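Local atomic coordinates of cystalysin (PDB entry 1C7N), a protein that carries covalently bound pyridoxal-5'-phosphate and belongs to the class I and II aminotransferase family of pyridoxal-phosphate enzymes. Residues D58-G63 and F273-Y278; E51-Y56 and Y278-I283; I93-V98 and G246-I251; K44-L49 and K238-A243. All coordinates share one frame; numbering follows the deposited sequence.

Contact 1 (D58-G63 and F273-Y278); sequences DETVLG and FTTLGY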
# COMPACT_ATOMS: atom_id res chain seq x y z
N ASP A 58 11.59 -18.11 2.14
CA ASP A 58 11.96 -19.43 1.64
C ASP A 58 10.76 -20.37 1.50
O ASP A 58 10.86 -21.39 0.83
CB ASP A 58 12.99 -20.10 2.56
CG ASP A 58 14.39 -19.54 2.37
OD1 ASP A 58 14.74 -19.18 1.23
OD2 ASP A 58 15.16 -19.50 3.37
N GLU A 59 9.64 -20.02 2.13
CA GLU A 59 8.44 -20.86 2.10
C GLU A 59 7.31 -20.38 1.19
O GLU A 59 6.73 -21.17 0.43
CB GLU A 59 7.83 -20.99 3.50
CG GLU A 59 8.80 -21.20 4.66
CD GLU A 59 8.08 -21.21 6.02
OE1 GLU A 59 7.26 -20.29 6.27
OE2 GLU A 59 8.35 -22.11 6.84
N THR A 60 7.01 -19.09 1.28
CA THR A 60 5.89 -18.48 0.57
C THR A 60 6.01 -18.09 -0.91
O THR A 60 7.09 -18.12 -1.51
CB THR A 60 5.42 -17.23 1.34
OG1 THR A 60 4.08 -16.90 0.97
CG2 THR A 60 6.33 -16.04 1.01
N VAL A 61 4.86 -17.74 -1.47
CA VAL A 61 4.71 -17.29 -2.85
C VAL A 61 4.24 -15.85 -2.67
O VAL A 61 3.27 -15.59 -1.95
CB VAL A 61 3.63 -18.11 -3.60
CG1 VAL A 61 3.39 -17.52 -4.98
CG2 VAL A 61 4.06 -19.57 -3.73
N LEU A 62 4.92 -14.90 -3.30
CA LEU A 62 4.57 -13.49 -3.13
C LEU A 62 3.38 -13.01 -3.97
O LEU A 62 3.44 -11.93 -4.57
CB LEU A 62 5.81 -12.63 -3.39
CG LEU A 62 7.06 -13.02 -2.59
CD1 LEU A 62 8.26 -12.25 -3.11
CD2 LEU A 62 6.85 -12.73 -1.09
N GLY A 63 2.31 -13.78 -4.00
CA GLY A 63 1.13 -13.42 -4.78
C GLY A 63 0.11 -12.57 -4.06
O GLY A 63 0.42 -11.92 -3.06
N PHE A 273 -2.35 -6.02 -0.38
CA PHE A 273 -2.03 -7.39 -0.78
C PHE A 273 -0.59 -7.74 -0.42
O PHE A 273 -0.07 -8.78 -0.82
CB PHE A 273 -2.21 -7.57 -2.29
CG PHE A 273 -3.60 -7.26 -2.78
CD1 PHE A 273 -3.79 -6.35 -3.82
CD2 PHE A 273 -4.71 -7.88 -2.22
CE1 PHE A 273 -5.07 -6.06 -4.29
CE2 PHE A 273 -5.99 -7.60 -2.68
CZ PHE A 273 -6.17 -6.68 -3.72
N THR A 274 0.06 -6.87 0.35
CA THR A 274 1.45 -7.05 0.75
C THR A 274 1.68 -8.18 1.75
O THR A 274 1.58 -7.99 2.96
CB THR A 274 2.01 -5.75 1.35
OG1 THR A 274 3.22 -6.04 2.06
CG2 THR A 274 1.00 -5.11 2.28
N THR A 275 2.04 -9.35 1.21
CA THR A 275 2.28 -10.55 2.00
C THR A 275 3.26 -10.40 3.16
O THR A 275 3.03 -10.94 4.24
CB THR A 275 2.79 -11.69 1.10
OG1 THR A 275 3.06 -12.85 1.91
CG2 THR A 275 4.06 -11.27 0.39
N LEU A 276 4.36 -9.69 2.93
CA LEU A 276 5.36 -9.51 3.98
C LEU A 276 4.84 -8.59 5.08
O LEU A 276 5.25 -8.70 6.24
CB LEU A 276 6.66 -8.97 3.40
CG LEU A 276 7.29 -9.92 2.38
CD1 LEU A 276 8.54 -9.30 1.78
CD2 LEU A 276 7.62 -11.25 3.07
N GLY A 277 3.94 -7.67 4.71
CA GLY A 277 3.38 -6.76 5.69
C GLY A 277 2.57 -7.54 6.72
O GLY A 277 2.69 -7.31 7.92
N TYR A 278 1.75 -8.47 6.25
CA TYR A 278 0.96 -9.27 7.16
C TYR A 278 1.85 -10.11 8.07
O TYR A 278 1.66 -10.13 9.28
CB TYR A 278 -0.00 -10.19 6.40
CG TYR A 278 -1.11 -9.44 5.69
CD1 TYR A 278 -1.08 -9.25 4.31
CD2 TYR A 278 -2.17 -8.88 6.41
CE1 TYR A 278 -2.08 -8.53 3.66
CE2 TYR A 278 -3.17 -8.15 5.77
CZ TYR A 278 -3.12 -7.98 4.40
OH TYR A 278 -4.11 -7.28 3.75
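Leu-62 and Thr-275 meet methyl to methyl. Leu-62 CD2 lies 3.5 Å from Thr-275 CG2, tighter than usual for two carbons. The two side chains cross at about a right angle. A torsion explains why a methyl does the touching. Thr-275 OG1 is anti to the backbone N (chi1 179°), which leaves CG2 between N and the carbonyl carbon. Leu-62 CD2 also approaches Leu-276 CD2, more loosely, at 4.5 Å.

The polar groups keep apart. The hydroxyls Thr-60 OG1 and Thr-275 OG1 are 4.3 Å from each other. Gly-63 O and Phe-273 O, both acceptors, are 3.9 Å apart. Gly-63 O takes its hydrogen bond from Thr-65 OG1 instead.

Local bonds shape each segment. Thr-274 is the N-cap of helix 275-287, and its OG1 accepts from Gly-277 N at 3.2 Å, with a bent N-H...O angle of 141°. Leu-62 is the centre of an inverse gamma turn beyond the end of helix 47-59.

At the dimer interface, Leu-276 of the second subunit packs on Leu-276 of this chain, and its Lys-54 makes a salt bridge with Asp-58. Backbone hydrogen bonds also join Leu-62 to that subunit.

The two segments share no hydrogen bond. Across them the contact is therefore van der Waals contact, chiefly of Leu-62 with Thr-275 and Leu-276, while Thr-274 OG1 and Gly-63 O are bonded within the same chain.

Contact 2 (E51-Y56 and Y278-I283); sequences EGLKKY and YKACEI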
# COMPACT_ATOMS: atom_id res chain seq x y z
N GLU A 51 15.06 -12.63 10.80
CA GLU A 51 15.19 -14.07 10.61
C GLU A 51 13.84 -14.66 10.22
O GLU A 51 13.76 -15.57 9.39
CB GLU A 51 15.73 -14.74 11.89
CG GLU A 51 17.10 -14.22 12.29
CD GLU A 51 17.70 -14.94 13.48
OE1 GLU A 51 18.83 -14.56 13.89
OE2 GLU A 51 17.07 -15.87 14.02
N GLY A 52 12.77 -14.13 10.80
CA GLY A 52 11.44 -14.61 10.49
C GLY A 52 11.04 -14.30 9.06
O GLY A 52 10.43 -15.14 8.40
N LEU A 53 11.37 -13.11 8.57
CA LEU A 53 11.03 -12.73 7.20
C LEU A 53 11.82 -13.57 6.20
O LEU A 53 11.30 -13.98 5.16
CB LEU A 53 11.30 -11.24 6.97
CG LEU A 53 10.38 -10.29 7.73
CD1 LEU A 53 10.79 -8.84 7.50
CD2 LEU A 53 8.95 -10.52 7.27
N LYS A 54 13.09 -13.82 6.51
CA LYS A 54 13.93 -14.63 5.64
C LYS A 54 13.40 -16.07 5.58
O LYS A 54 13.37 -16.68 4.51
CB LYS A 54 15.37 -14.60 6.15
CG LYS A 54 16.04 -13.24 5.96
CD LYS A 54 17.23 -13.04 6.89
CE LYS A 54 18.32 -14.07 6.66
NZ LYS A 54 19.49 -13.84 7.56
N LYS A 55 12.97 -16.59 6.72
CA LYS A 55 12.41 -17.94 6.77
C LYS A 55 11.16 -17.99 5.90
O LYS A 55 10.95 -18.93 5.14
CB LYS A 55 12.05 -18.31 8.21
CG LYS A 55 11.22 -19.59 8.33
CD LYS A 55 10.87 -19.89 9.78
CE LYS A 55 10.00 -21.14 9.90
NZ LYS A 55 9.57 -21.37 11.31
N TYR A 56 10.32 -16.96 6.02
CA TYR A 56 9.08 -16.88 5.26
C TYR A 56 9.35 -16.78 3.76
O TYR A 56 8.65 -17.40 2.95
CB TYR A 56 8.26 -15.67 5.70
CG TYR A 56 6.82 -15.69 5.25
CD1 TYR A 56 6.25 -14.58 4.61
CD2 TYR A 56 6.00 -16.80 5.49
CE1 TYR A 56 4.91 -14.58 4.23
CE2 TYR A 56 4.66 -16.80 5.11
CZ TYR A 56 4.12 -15.69 4.48
OH TYR A 56 2.79 -15.67 4.13
N TYR A 278 1.75 -8.47 6.25
CA TYR A 278 0.96 -9.27 7.16
C TYR A 278 1.85 -10.11 8.07
O TYR A 278 1.66 -10.13 9.28
CB TYR A 278 -0.00 -10.19 6.40
CG TYR A 278 -1.11 -9.44 5.69
CD1 TYR A 278 -1.08 -9.25 4.31
CD2 TYR A 278 -2.17 -8.88 6.41
CE1 TYR A 278 -2.08 -8.53 3.66
CE2 TYR A 278 -3.17 -8.15 5.77
CZ TYR A 278 -3.12 -7.98 4.40
OH TYR A 278 -4.11 -7.28 3.75
N LYS A 279 2.84 -10.79 7.49
CA LYS A 279 3.74 -11.64 8.26
C LYS A 279 4.62 -10.88 9.25
O LYS A 279 4.89 -11.37 10.35
CB LYS A 279 4.64 -12.46 7.33
CG LYS A 279 5.45 -13.53 8.03
CD LYS A 279 4.55 -14.60 8.63
CE LYS A 279 5.36 -15.69 9.31
NZ LYS A 279 4.49 -16.70 9.96
N ALA A 280 5.06 -9.69 8.85
CA ALA A 280 5.90 -8.86 9.71
C ALA A 280 5.17 -8.52 11.01
O ALA A 280 5.75 -8.60 12.10
CB ALA A 280 6.29 -7.57 8.98
N CYS A 281 3.90 -8.15 10.90
CA CYS A 281 3.11 -7.80 12.08
C CYS A 281 2.94 -9.01 12.99
O CYS A 281 3.05 -8.91 14.21
CB CYS A 281 1.74 -7.27 11.66
SG CYS A 281 0.67 -6.84 13.05
N GLU A 282 2.66 -10.17 12.39
CA GLU A 282 2.48 -11.39 13.16
C GLU A 282 3.77 -11.78 13.88
O GLU A 282 3.75 -12.10 15.08
CB GLU A 282 2.03 -12.54 12.24
CG GLU A 282 1.92 -13.87 12.97
CD GLU A 282 1.33 -14.97 12.11
OE1 GLU A 282 1.59 -16.15 12.39
OE2 GLU A 282 0.58 -14.65 11.16
N ILE A 283 4.89 -11.76 13.17
CA ILE A 283 6.17 -12.11 13.77
C ILE A 283 6.50 -11.18 14.94
O ILE A 283 6.96 -11.64 15.99
CB ILE A 283 7.32 -12.00 12.76
CG1 ILE A 283 7.14 -13.01 11.63
CG2 ILE A 283 8.66 -12.23 13.47
CD1 ILE A 283 8.12 -12.83 10.49
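Lys-279 lies across one face of the Tyr-56 ring. Its CB starts over one side of the ring, 3.8 Å from Tyr-56 CE1. The next carbon, CG, makes a CH-pi contact. It sits 3.8 Å from the ring centroid and 18° off the ring normal. A bend at chi2 (65°) then sets CD, which lies 4.1 Å from Tyr-56 CD2. CD and CE have crossed to the CD2 side of the ring, CE 4.0 Å from Tyr-56 CD2. The tip leaves the ring: NZ faces Glu-282 OE1 one helical turn further on, at 3.8 Å, a long salt bridge. Glu-282 OE1 also pairs with Lys-286.

These residues belong to two helices, 47-59 and 275-287, that pack side by side in the class I and II aminotransferase fold. Their short segments run in roughly opposite senses, 136° apart, with axes 10.0 Å from each other at closest approach.

The rest of the seam is apolar. Gly-52 has no side chain, and the Ile-283 end methyl comes in against the main chain there, with CD1 3.6 Å from Gly-52 C. Leu-53 points its CD2 methyl at the same Ile-283 CD1, 4.0 Å away. That leucine methyl also touches Ala-280. Leu-49 of the same helix extends the packing onto Ala-280 and Ile-283. Leu-53 also packs on Leu-57 of the second subunit, and Tyr-56 on its Leu-14.

Contact 3 (I93-V98 and G246-I251); sequences INTAGV and GMSNII. With PLP (pyridoxal-5'-phosphate), chain I.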
# COMPACT_ATOMS: atom_id res chain seq x y z
N ILE A 93 -9.72 -3.96 10.17
CA ILE A 93 -9.66 -3.58 8.76
C ILE A 93 -8.24 -3.10 8.49
O ILE A 93 -7.69 -2.29 9.24
CB ILE A 93 -10.66 -2.44 8.43
CG1 ILE A 93 -12.09 -2.89 8.76
CG2 ILE A 93 -10.54 -2.06 6.96
CD1 ILE A 93 -12.54 -4.15 8.01
N ASN A 94 -7.64 -3.59 7.40
CA ASN A 94 -6.26 -3.23 7.07
C ASN A 94 -6.07 -2.13 6.04
O ASN A 94 -6.83 -2.02 5.07
CB ASN A 94 -5.50 -4.47 6.59
CG ASN A 94 -5.49 -5.59 7.62
OD1 ASN A 94 -5.92 -6.71 7.35
ND2 ASN A 94 -4.99 -5.29 8.82
N THR A 95 -5.04 -1.32 6.26
CA THR A 95 -4.69 -0.24 5.34
C THR A 95 -3.17 -0.18 5.32
O THR A 95 -2.51 -0.67 6.24
CB THR A 95 -5.22 1.13 5.82
OG1 THR A 95 -4.63 1.46 7.08
CG2 THR A 95 -6.73 1.11 5.94
N ALA A 96 -2.61 0.39 4.26
CA ALA A 96 -1.17 0.50 4.15
C ALA A 96 -0.76 1.80 4.83
O ALA A 96 -0.45 2.79 4.18
CB ALA A 96 -0.75 0.53 2.68
N GLY A 97 -0.79 1.80 6.16
CA GLY A 97 -0.41 2.99 6.89
C GLY A 97 -1.58 3.68 7.56
O GLY A 97 -2.72 3.62 7.09
N VAL A 98 -1.30 4.35 8.67
CA VAL A 98 -2.31 5.05 9.43
C VAL A 98 -2.77 6.34 8.75
O VAL A 98 -3.96 6.65 8.76
CB VAL A 98 -1.80 5.37 10.85
CG1 VAL A 98 -2.81 6.23 11.60
CG2 VAL A 98 -1.55 4.07 11.60
N GLY A 246 4.53 -1.19 5.55
CA GLY A 246 3.16 -0.79 5.28
C GLY A 246 2.01 -1.72 5.62
O GLY A 246 1.46 -2.37 4.73
N MET A 247 1.65 -1.79 6.90
CA MET A 247 0.53 -2.62 7.33
C MET A 247 -0.06 -2.07 8.62
O MET A 247 0.63 -1.97 9.63
CB MET A 247 0.97 -4.07 7.53
CG MET A 247 -0.16 -5.02 7.91
SD MET A 247 -1.63 -4.90 6.84
CE MET A 247 -1.00 -5.52 5.28
N SER A 248 -1.33 -1.71 8.58
CA SER A 248 -2.01 -1.15 9.74
C SER A 248 -3.24 -1.96 10.12
O SER A 248 -3.86 -2.62 9.28
CB SER A 248 -2.44 0.29 9.44
OG SER A 248 -1.36 1.06 8.94
N ASN A 249 -3.59 -1.91 11.40
CA ASN A 249 -4.76 -2.62 11.91
C ASN A 249 -5.75 -1.61 12.45
O ASN A 249 -5.67 -1.20 13.62
CB ASN A 249 -4.35 -3.60 13.00
CG ASN A 249 -3.54 -4.75 12.46
OD1 ASN A 249 -3.99 -5.48 11.57
ND2 ASN A 249 -2.33 -4.92 12.98
N ILE A 250 -6.68 -1.20 11.60
CA ILE A 250 -7.70 -0.23 11.97
C ILE A 250 -8.85 -1.01 12.59
O ILE A 250 -9.44 -1.87 11.94
CB ILE A 250 -8.20 0.55 10.74
CG1 ILE A 250 -7.01 0.91 9.84
CG2 ILE A 250 -8.88 1.84 11.18
CD1 ILE A 250 -5.96 1.80 10.52
N ILE A 251 -9.15 -0.71 13.85
CA ILE A 251 -10.21 -1.42 14.56
C ILE A 251 -11.53 -0.65 14.58
O ILE A 251 -11.60 0.48 15.08
CB ILE A 251 -9.78 -1.72 16.02
CG1 ILE A 251 -8.38 -2.33 16.03
CG2 ILE A 251 -10.77 -2.68 16.67
CD1 ILE A 251 -8.24 -3.59 15.18
N1 PLP I . 0.11 8.78 13.48
C2 PLP I . 1.05 9.41 14.32
C2A PLP I . 0.46 10.20 15.47
C3 PLP I . 2.46 9.13 14.03
O3 PLP I . 3.30 9.84 14.79
C4 PLP I . 2.80 8.23 12.99
C4A PLP I . 4.19 7.85 12.74
C5 PLP I . 1.69 7.61 12.20
C6 PLP I . 0.38 7.92 12.45
C5A PLP I . 2.08 6.39 11.37
O4P PLP I . 1.84 6.31 10.02
P PLP I . 2.25 4.86 9.40
O1P PLP I . 2.24 5.14 7.96
O2P PLP I . 1.18 3.86 9.79
O3P PLP I . 3.57 4.45 9.88
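Asn-94 and Asn-249 lie side by side, pointing the same way, with their amide planes 66° apart. Over one face of the Asn-94 amide sits Met-247, its SD 4.0 Å from Asn-94 CG. At the amide edge, Asn-94 ND2 donates to Ser-248 O at 2.9 Å. The bond is nearly straight (176°), and the acceptor lies in the amide plane. Asn-249 OD1 is also 2.9 Å from Asn-94 ND2. Its own hydrogen-bond partner is Tyr-71 OH.

The backbones run antiparallel. Ile-93 and Ile-250 form a hydrogen-bonded pair: Ile-93 N reaches Ile-250 O at 2.8 Å, and Ile-250 N reaches Ile-93 O at 2.8 Å. Further on, Ser-248 N donates to Thr-95 O at 2.8 Å. The Thr-95 hydroxyl turns back to its own segment. Its OG1 donates to Gly-97 O at 2.9 Å, from above the carbonyl plane. This braces the turn centred on Ala-96, an inverse gamma turn. The backbone angles at Gly-97 call for glycine. The Ser-248 hydroxyl sits against the backbone of Gly-97, beside the phosphate.

The turn delivers Val-98 to the cofactor. Val-98 N donates to O2P of pyridoxal-5'-phosphate at 2.8 Å and 161°. Val-98 stands at the N-terminal end of helix 98-109, whose dipole would probably favour the phosphate charge. Within this chain strand 92-95 lies at one edge of the seven-stranded mixed sheet, and 248-251 is the strand that runs against its neighbours on both sides. An edge strand leading through a glycine turn into a phosphate-binding helix start is characteristic of fold type I pyridoxal-phosphate enzymes.

Contact 4 (K44-L49 and K238-A243); sequences KNPPEL and KTFNIA. With PLP (pyridoxal-5'-phosphate), chain I.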
# COMPACT_ATOMS: atom_id res chain seq x y z
N LYS A 44 18.73 -1.43 14.05
CA LYS A 44 18.38 -2.46 13.09
C LYS A 44 17.07 -3.04 13.65
O LYS A 44 16.81 -2.93 14.86
CB LYS A 44 19.46 -3.54 13.01
CG LYS A 44 20.66 -3.19 12.11
CD LYS A 44 20.20 -2.91 10.68
CE LYS A 44 21.29 -3.22 9.64
NZ LYS A 44 22.53 -2.40 9.78
N ASN A 45 16.26 -3.63 12.80
CA ASN A 45 14.99 -4.21 13.25
C ASN A 45 15.25 -5.42 14.15
O ASN A 45 16.37 -5.93 14.22
CB ASN A 45 14.16 -4.60 12.03
CG ASN A 45 13.66 -3.39 11.27
OD1 ASN A 45 12.69 -2.75 11.67
ND2 ASN A 45 14.33 -3.06 10.17
N PRO A 46 14.22 -5.88 14.87
CA PRO A 46 14.40 -7.04 15.75
C PRO A 46 14.96 -8.24 14.98
O PRO A 46 14.50 -8.54 13.89
CB PRO A 46 12.99 -7.30 16.28
CG PRO A 46 12.37 -5.95 16.25
CD PRO A 46 12.83 -5.38 14.94
N PRO A 47 15.95 -8.93 15.55
CA PRO A 47 16.55 -10.09 14.89
C PRO A 47 15.50 -11.15 14.52
O PRO A 47 15.55 -11.73 13.44
CB PRO A 47 17.55 -10.60 15.92
CG PRO A 47 17.94 -9.35 16.67
CD PRO A 47 16.61 -8.66 16.84
N GLU A 48 14.55 -11.39 15.42
CA GLU A 48 13.50 -12.37 15.16
C GLU A 48 12.71 -12.01 13.91
O GLU A 48 12.35 -12.89 13.12
CB GLU A 48 12.54 -12.47 16.36
CG GLU A 48 13.16 -13.02 17.64
CD GLU A 48 13.79 -11.95 18.52
OE1 GLU A 48 14.19 -12.27 19.65
OE2 GLU A 48 13.88 -10.78 18.08
N LEU A 49 12.42 -10.73 13.73
CA LEU A 49 11.68 -10.28 12.55
C LEU A 49 12.47 -10.57 11.29
O LEU A 49 11.96 -11.17 10.34
CB LEU A 49 11.36 -8.78 12.63
CG LEU A 49 10.66 -8.21 11.39
CD1 LEU A 49 9.37 -8.95 11.14
CD2 LEU A 49 10.38 -6.72 11.57
N LYS A 238 5.38 1.85 14.27
CA LYS A 238 6.18 2.69 15.16
C LYS A 238 6.86 1.82 16.22
O LYS A 238 8.04 2.01 16.54
CB LYS A 238 5.29 3.75 15.83
CG LYS A 238 5.07 4.98 14.96
CD LYS A 238 6.38 5.76 14.79
CE LYS A 238 6.26 6.94 13.81
NZ LYS A 238 4.89 7.43 13.78
N THR A 239 6.11 0.86 16.75
CA THR A 239 6.63 -0.04 17.78
C THR A 239 7.88 -0.82 17.37
O THR A 239 8.86 -0.87 18.13
CB THR A 239 5.56 -1.07 18.20
OG1 THR A 239 4.33 -0.39 18.50
CG2 THR A 239 6.02 -1.85 19.44
N PHE A 240 7.86 -1.41 16.18
CA PHE A 240 8.99 -2.23 15.74
C PHE A 240 9.82 -1.67 14.57
O PHE A 240 10.56 -2.40 13.92
CB PHE A 240 8.49 -3.63 15.41
CG PHE A 240 7.76 -4.29 16.55
CD1 PHE A 240 6.37 -4.24 16.63
CD2 PHE A 240 8.46 -4.94 17.56
CE1 PHE A 240 5.69 -4.82 17.71
CE2 PHE A 240 7.80 -5.53 18.64
CZ PHE A 240 6.41 -5.47 18.71
N ASN A 241 9.68 -0.37 14.33
CA ASN A 241 10.43 0.30 13.27
C ASN A 241 10.20 -0.31 11.88
O ASN A 241 11.16 -0.54 11.13
CB ASN A 241 11.92 0.28 13.62
CG ASN A 241 12.75 1.21 12.75
OD1 ASN A 241 12.23 2.15 12.15
ND2 ASN A 241 14.05 0.96 12.69
N ILE A 242 8.94 -0.56 11.54
CA ILE A 242 8.62 -1.12 10.22
C ILE A 242 7.62 -0.30 9.42
O ILE A 242 6.67 -0.83 8.84
CB ILE A 242 8.11 -2.58 10.33
CG1 ILE A 242 6.90 -2.68 11.26
CG2 ILE A 242 9.24 -3.49 10.80
CD1 ILE A 242 6.28 -4.07 11.30
N ALA A 243 7.85 1.01 9.39
CA ALA A 243 7.00 1.92 8.63
C ALA A 243 7.13 1.54 7.15
O ALA A 243 6.23 1.81 6.36
CB ALA A 243 7.45 3.37 8.84
N1 PLP I . 0.11 8.78 13.48
C2 PLP I . 1.05 9.41 14.32
C2A PLP I . 0.46 10.20 15.47
C3 PLP I . 2.46 9.13 14.03
O3 PLP I . 3.30 9.84 14.79
C4 PLP I . 2.80 8.23 12.99
C4A PLP I . 4.19 7.85 12.74
C5 PLP I . 1.69 7.61 12.20
C6 PLP I . 0.38 7.92 12.45
C5A PLP I . 2.08 6.39 11.37
O4P PLP I . 1.84 6.31 10.02
P PLP I . 2.25 4.86 9.40
O1P PLP I . 2.24 5.14 7.96
O2P PLP I . 1.18 3.86 9.79
O3P PLP I . 3.57 4.45 9.88
O HOH W 1 14.72 -1.33 14.70
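Leu-49 and Ile-242 touch through branch methyls, with Leu-49 CD2 3.5 Å from Ile-242 CG2. This joins the start of helix 47-59 to the chain just after helix 237-240, which ends in a Schellman motif at Asn-241. Lys-238 of this short helix holds the cofactor covalently; a lysine linkage of this kind is general in fold type I pyridoxal-phosphate enzymes.

Pro-46 makes the next first-shell contact. Its CG comes to the edge of the Phe-240 ring, near the ring plane, 4.2 Å from CD2. The side-chain end of Asn-45 lies beside the carbonyl oxygens of Phe-240 and Asn-241. A water adds a polar link. It gives a weak hydrogen bond to Lys-44 O at 2.6 Å and accepts from Asn-241 ND2 at 3.1 Å. Asn-241 reaches toward it with CG anti to the backbone N (chi1 -167°).

A second shell positions these groups. Thr-239 CG2 lies over one face of the Phe-240 ring, 3.5 Å above its plane and toward the rim. Trp-291 packs on both Pro-46 and Phe-240. Leu-49 leans on Ile-283 and Cys-284 of helix 275-287. Pro-46 itself is at the N-cap position of helix 47-59. The second subunit also closes in, with its Leu-62 on Asn-45 and its Tyr-64 on Ala-243.

The segment's other end reaches the active-site cofactor. The Lys-238 side chain, bent at chi2 and chi4, ends in a covalent bond of 1.3 Å from NZ to C4A of pyridoxal-5'-phosphate.

Going from the N terminus, residues 44-49, 51-56, 58-63 and 93-98 wait for partners about 150 to 220 residues later. Contact 4 closes first along the chain, when 238-243 returns to 44-49. Contact 3 follows at 246-251, then contact 1 at 273-278 and contact 2 at 278-283. Contact 3 is nested inside contact 1, and contact 1 inside contact 2. Contact 4 crosses all three. Contact 3 pairs edge strand 92-95 with 248-251 in the large sheet. Contacts 1 and 2 share Tyr-278, whose ring also packs on Met-247 of contact 3. Contacts 1, 2 and 4 gather round helix 47-59 at the subunit interface. Contacts 3 and 4 meet the same cofactor, one at its phosphate and one at C4A.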